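Local coordinates for protein putative ATP-dependent endonuclease of the OLD family (PDB 6P74) that degrades linear and supercoiled double-stranded DNA in the 5'-to-3' direction, nicks circular DNA, and has a DNA-stimulated ATPase activity, at residues His283-Ala286 / Gln287-Phe290; Arg364-Val367 / Leu368-Lys371; Thr309-Pro312 / Ile313-Asp316. All coordinates share one frame; numbering follows the deposited sequence.

In the fold
Along the chain the order is contact 1, contact 3, contact 2, and each closes within itself, so none nests in or crosses another. Contact 1 is the first turns of helix 284-299, in the beta-alpha-beta unit between strands 272-276 and 304-308. Contact 3 turns the chain just after strand 304-308. Contact 2 is a short 3-10 turn leading into strand 372-376 of the Toprim domain. Contact 3 sits between the other two. Q287 OE1 meets S311 OG from one side, and N365 ND2 meets P312 O from the other. Contacts 1 and 2 do not touch. The chain of contacts runs from the ATPase domain to its boundary with the Toprim domain.

Contact 1. Residues His283-Ala286 / Gln287-Phe290; sequences HPQA and QRYF. With SO4 (sulfate ion), chain J.
This is the N-terminal end of helix 284-299, the helix of the beta-alpha-beta unit between strands 272-276 and 304-308. Its first turn bonds H283 O to Q287 N at 2.8 Å, and P284 O likewise accepts from R288 N. H283 is the N-cap. Its CG is anti to the backbone N (chi1 -170°), which turns the ring back over the helix start. There ND1 accepts from Q285 N at 2.9 Å, with the donor close to the ring plane. P284 CD lies over one face of the same ring.

Q285 and R288 meet one turn apart. Q285 OE1 lies at the edge of the guanidinium, 3.5 Å from R288 NE, and the amide and guanidinium planes are 68° apart. R288 is bent at chi3, and its NH2 donates to O1 of a sulfate ion at 2.8 Å. Sulfate O3 lies at the edge of the H283 ring, near its plane, 3.1 Å from CE1. The sulfate is probably a solute of the crystallisation.

Q287 is extended beyond CG, and CG is 3.3 Å from H283 O. Its amide bonds to L282 O through NE2 and to S311 OG through OE1. Y289 and F290 face helix 246-266, and M203 of the second subunit packs on A286 and Y289.

Because ND1 accepts the N-H of Q285, any ring proton is probably on NE2. The cap thus occupies an amide at the helix start.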
# COMPACT_ATOMS: atom_id res chain seq x y z
N HIS A 283 18.14 13.74 -12.18
CA HIS A 283 18.20 14.94 -12.98
C HIS A 283 17.62 14.64 -14.36
O HIS A 283 17.75 13.52 -14.86
CB HIS A 283 19.65 15.41 -13.11
CG HIS A 283 19.79 16.77 -13.72
ND1 HIS A 283 19.70 16.99 -15.08
CD2 HIS A 283 20.03 17.98 -13.16
CE1 HIS A 283 19.86 18.28 -15.33
NE2 HIS A 283 20.06 18.90 -14.19
N PRO A 284 16.97 15.62 -15.00
CA PRO A 284 16.49 15.41 -16.38
C PRO A 284 17.54 14.83 -17.33
O PRO A 284 17.21 14.00 -18.19
CB PRO A 284 16.04 16.81 -16.81
CG PRO A 284 15.65 17.49 -15.54
CD PRO A 284 16.55 16.93 -14.46
N GLN A 285 18.79 15.29 -17.23
CA GLN A 285 19.87 14.75 -18.06
C GLN A 285 20.11 13.28 -17.75
O GLN A 285 20.40 12.48 -18.65
CB GLN A 285 21.15 15.56 -17.83
CG GLN A 285 22.11 15.55 -19.01
CD GLN A 285 21.54 16.28 -20.23
OE1 GLN A 285 20.39 16.72 -20.23
NE2 GLN A 285 22.36 16.40 -21.27
N ALA A 286 20.00 12.90 -16.47
CA ALA A 286 20.13 11.50 -16.10
C ALA A 286 18.92 10.70 -16.55
O ALA A 286 19.05 9.51 -16.85
CB ALA A 286 20.32 11.35 -14.59
N GLN A 287 17.75 11.33 -16.57
CA GLN A 287 16.57 10.66 -17.09
C GLN A 287 16.74 10.37 -18.56
O GLN A 287 16.35 9.30 -19.04
CB GLN A 287 15.33 11.51 -16.85
CG GLN A 287 15.00 11.77 -15.38
CD GLN A 287 13.83 12.74 -15.27
OE1 GLN A 287 12.90 12.69 -16.08
NE2 GLN A 287 13.88 13.63 -14.29
N ARG A 288 17.37 11.29 -19.28
CA ARG A 288 17.63 11.05 -20.69
C ARG A 288 18.61 9.90 -20.85
O ARG A 288 18.44 9.05 -21.73
CB ARG A 288 18.15 12.32 -21.35
CG ARG A 288 17.02 13.20 -21.85
CD ARG A 288 17.50 14.50 -22.56
NE ARG A 288 17.38 15.66 -21.68
CZ ARG A 288 16.29 16.42 -21.56
NH1 ARG A 288 15.20 16.18 -22.29
NH2 ARG A 288 16.31 17.44 -20.72
N TYR A 289 19.65 9.87 -20.02
CA TYR A 289 20.61 8.78 -20.09
C TYR A 289 19.94 7.43 -19.78
O TYR A 289 20.10 6.46 -20.51
CB TYR A 289 21.78 9.09 -19.15
CG TYR A 289 22.85 8.04 -19.14
CD1 TYR A 289 22.70 6.90 -18.39
CD2 TYR A 289 24.02 8.20 -19.87
CE1 TYR A 289 23.66 5.93 -18.37
CE2 TYR A 289 25.01 7.23 -19.85
CZ TYR A 289 24.81 6.09 -19.10
OH TYR A 289 25.75 5.08 -19.06
N PHE A 290 19.13 7.38 -18.72
CA PHE A 290 18.45 6.15 -18.34
C PHE A 290 17.50 5.67 -19.44
O PHE A 290 17.51 4.49 -19.83
CB PHE A 290 17.72 6.38 -17.01
CG PHE A 290 17.32 5.12 -16.28
CD1 PHE A 290 17.92 3.90 -16.57
CD2 PHE A 290 16.33 5.16 -15.31
CE1 PHE A 290 17.54 2.75 -15.90
CE2 PHE A 290 15.95 4.02 -14.62
CZ PHE A 290 16.54 2.81 -14.93
S SO4 J . 18.41 20.15 -18.80
O1 SO4 J . 18.33 18.80 -19.33
O2 SO4 J . 18.84 21.07 -19.85
O3 SO4 J . 19.37 20.20 -17.71
O4 SO4 J . 17.09 20.54 -18.30

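Contact 2. Residues Arg364-Val367 / Leu368-Lys371; sequences RNEV and LFAK
L368 folds back over the carbonyl of N365 in a 3-10 turn. L368 N donates to N365 O at 2.8 Å, and L368 CG lies 3.4 Å from the same oxygen. The leucine CG is anti to its own carbonyl carbon (chi1 -55°), which lays the branch alongside the turn. The next bond, F369 N to E366 O at 2.9 Å, repeats the three-residue spacing.

F369 brings CD2 to 3.7 Å from N365 O, while E366 CA lies at the ring edge. L368 CB sits over one ring face, toward the rim. The buried residues N365, V367 and L368 are the closely packed part. The E366 side is looser. Its side chain is exposed, and OE1 comes no nearer than 4.3 Å to F369 CD2, though the side chain also touches P312.

N365 turns its amide to the loop after strand 304-308, giving ND2 to P312 O and taking V317 N on OD1. L368 and F369 pack on A315 of that loop. V367 has its own set of neighbours. It packs on I415 and C419 of helix 409-422 and on V404 of strand 401-405, and A370 touches A402 of that strand.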
# COMPACT_ATOMS: atom_id res chain seq x y z
N ARG A 364 7.46 18.06 -27.10
CA ARG A 364 6.19 17.63 -27.69
C ARG A 364 5.55 16.49 -26.92
O ARG A 364 4.34 16.27 -27.06
CB ARG A 364 6.39 17.21 -29.14
CG ARG A 364 6.88 18.30 -30.02
CD ARG A 364 7.24 17.78 -31.37
NE ARG A 364 7.94 18.83 -32.10
CZ ARG A 364 8.92 18.61 -32.97
NH1 ARG A 364 9.33 17.37 -33.24
NH2 ARG A 364 9.49 19.65 -33.56
N ASN A 365 6.32 15.75 -26.12
CA ASN A 365 5.72 14.63 -25.39
C ASN A 365 4.73 15.09 -24.32
O ASN A 365 3.89 14.30 -23.88
CB ASN A 365 6.81 13.75 -24.75
CG ASN A 365 7.79 13.19 -25.78
OD1 ASN A 365 7.43 12.94 -26.93
ND2 ASN A 365 9.03 12.99 -25.36
N GLU A 366 4.81 16.36 -23.88
CA GLU A 366 3.83 16.92 -22.96
C GLU A 366 2.39 16.65 -23.41
O GLU A 366 1.48 16.61 -22.58
CB GLU A 366 4.04 18.43 -22.84
CG GLU A 366 5.38 18.83 -22.24
CD GLU A 366 5.48 18.49 -20.77
OE1 GLU A 366 4.42 18.20 -20.15
OE2 GLU A 366 6.61 18.53 -20.24
N VAL A 367 2.17 16.50 -24.72
CA VAL A 367 0.82 16.19 -25.18
C VAL A 367 0.26 15.00 -24.43
O VAL A 367 -0.96 14.91 -24.24
CB VAL A 367 0.81 15.93 -26.69
CG1 VAL A 367 -0.56 16.13 -27.24
CG2 VAL A 367 1.72 16.88 -27.39
N LEU A 368 1.11 14.07 -24.01
CA LEU A 368 0.62 12.85 -23.39
C LEU A 368 0.15 13.06 -21.97
O LEU A 368 -0.50 12.18 -21.41
CB LEU A 368 1.71 11.77 -23.41
CG LEU A 368 2.28 11.47 -24.80
CD1 LEU A 368 3.56 10.66 -24.64
CD2 LEU A 368 1.26 10.74 -25.65
N PHE A 369 0.43 14.22 -21.37
CA PHE A 369 0.09 14.44 -19.97
C PHE A 369 -0.99 15.48 -19.77
O PHE A 369 -1.30 15.82 -18.63
CB PHE A 369 1.36 14.81 -19.20
CG PHE A 369 2.42 13.77 -19.33
CD1 PHE A 369 2.29 12.56 -18.67
CD2 PHE A 369 3.48 13.96 -20.18
CE1 PHE A 369 3.24 11.59 -18.81
CE2 PHE A 369 4.43 12.98 -20.32
CZ PHE A 369 4.31 11.80 -19.65
N ALA A 370 -1.60 15.96 -20.85
CA ALA A 370 -2.48 17.11 -20.80
C ALA A 370 -3.93 16.68 -20.88
O ALA A 370 -4.26 15.61 -21.40
CB ALA A 370 -2.16 18.08 -21.94
N LYS A 371 -4.81 17.54 -20.35
CA LYS A 371 -6.24 17.33 -20.56
C LYS A 371 -6.62 17.58 -22.02
O LYS A 371 -7.50 16.90 -22.55
CB LYS A 371 -7.05 18.23 -19.63
CG LYS A 371 -6.96 17.84 -18.17
CD LYS A 371 -7.78 18.77 -17.28
CE LYS A 371 -7.76 18.35 -15.80
NZ LYS A 371 -8.52 19.33 -14.95

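Contact 3. Residues Thr309-Pro312 / Ile313-Asp316; sequences THSP and IFAD
T309 lies across F314, with OG1 3.5 Å from F314 CB, while its methyl CG2 reaches A315 CB at 4.1 Å. The same OG1 accepts from S311 N at 3.1 Å, an ST turn. It is also hydrogen-bonded to E279 OE1.

S311 OG, anti to the backbone N (chi1 171°), turns forward past P312 and accepts from I313 N at 3.0 Å. Q287 on helix 284-299 is its other partner. The hydroxyl oxygen lies at the edge of the F314 ring, 3.9 Å from CD1. I313 CB rests 3.4 Å from S311 OG. The backbone O of S311 receives two weak bonds, from F314 N and from A315 N, the latter at 3.4 Å. The side-chain bonds to the two hydroxyls are much straighter than these, with N-H...O angles of 167° at T309 OG1 and 155° at S311 OG.

The buried hydroxyls are thus both satisfied, and each ties the turn to a neighbouring segment. T309 and A315 pack on V27 of strand 23-27. The side chain of T309 is about 7 Å from that of K34, inferred to bind ATP. The sequence T309-H310-S311, following strand 304-308 in a P-loop ATPase core, is consistent with the switch (H-loop) region of ABC-type ATPases.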
# COMPACT_ATOMS: atom_id res chain seq x y z
N THR A 309 5.03 6.23 -15.71
CA THR A 309 5.88 7.42 -15.74
C THR A 309 5.03 8.68 -15.74
O THR A 309 3.88 8.69 -16.21
CB THR A 309 6.79 7.44 -16.97
OG1 THR A 309 7.79 8.45 -16.79
CG2 THR A 309 6.00 7.78 -18.22
N HIS A 310 5.61 9.75 -15.19
CA HIS A 310 5.08 11.10 -15.28
C HIS A 310 5.96 12.01 -16.11
O HIS A 310 5.68 13.21 -16.20
CB HIS A 310 4.92 11.71 -13.89
CG HIS A 310 3.72 11.22 -13.15
ND1 HIS A 310 2.46 11.76 -13.34
CD2 HIS A 310 3.58 10.26 -12.21
CE1 HIS A 310 1.60 11.14 -12.56
NE2 HIS A 310 2.25 10.22 -11.86
N SER A 311 7.03 11.48 -16.67
CA SER A 311 8.07 12.27 -17.30
C SER A 311 7.91 12.24 -18.80
O SER A 311 7.80 11.15 -19.38
CB SER A 311 9.44 11.73 -16.93
OG SER A 311 10.46 12.38 -17.69
N PRO A 312 7.90 13.39 -19.48
CA PRO A 312 7.93 13.36 -20.95
C PRO A 312 9.24 12.81 -21.52
O PRO A 312 9.35 12.63 -22.74
CB PRO A 312 7.71 14.83 -21.34
CG PRO A 312 8.14 15.61 -20.13
CD PRO A 312 7.84 14.75 -18.93
N ILE A 313 10.24 12.57 -20.70
CA ILE A 313 11.47 12.02 -21.24
C ILE A 313 11.33 10.52 -21.46
O ILE A 313 11.86 9.98 -22.44
CB ILE A 313 12.65 12.38 -20.33
CG1 ILE A 313 12.94 13.89 -20.45
CG2 ILE A 313 13.88 11.57 -20.67
CD1 ILE A 313 13.46 14.51 -19.14
N PHE A 314 10.55 9.84 -20.61
CA PHE A 314 10.29 8.41 -20.74
C PHE A 314 9.05 8.08 -21.57
O PHE A 314 8.77 6.90 -21.82
CB PHE A 314 10.15 7.77 -19.35
CG PHE A 314 11.43 7.70 -18.58
CD1 PHE A 314 11.87 8.78 -17.82
CD2 PHE A 314 12.21 6.55 -18.63
CE1 PHE A 314 13.06 8.71 -17.12
CE2 PHE A 314 13.41 6.47 -17.92
CZ PHE A 314 13.83 7.55 -17.17
N ALA A 315 8.28 9.07 -22.00
CA ALA A 315 7.08 8.81 -22.78
C ALA A 315 7.26 9.55 -24.10
O ALA A 315 6.86 10.70 -24.24
CB ALA A 315 5.84 9.22 -22.03
N ASP A 316 7.87 8.86 -25.07
CA ASP A 316 8.30 9.45 -26.33
C ASP A 316 7.20 9.30 -27.37
O ASP A 316 6.80 8.17 -27.68
CB ASP A 316 9.58 8.78 -26.81
CG ASP A 316 10.35 9.63 -27.78
OD1 ASP A 316 9.77 10.05 -28.82
OD2 ASP A 316 11.54 9.90 -27.48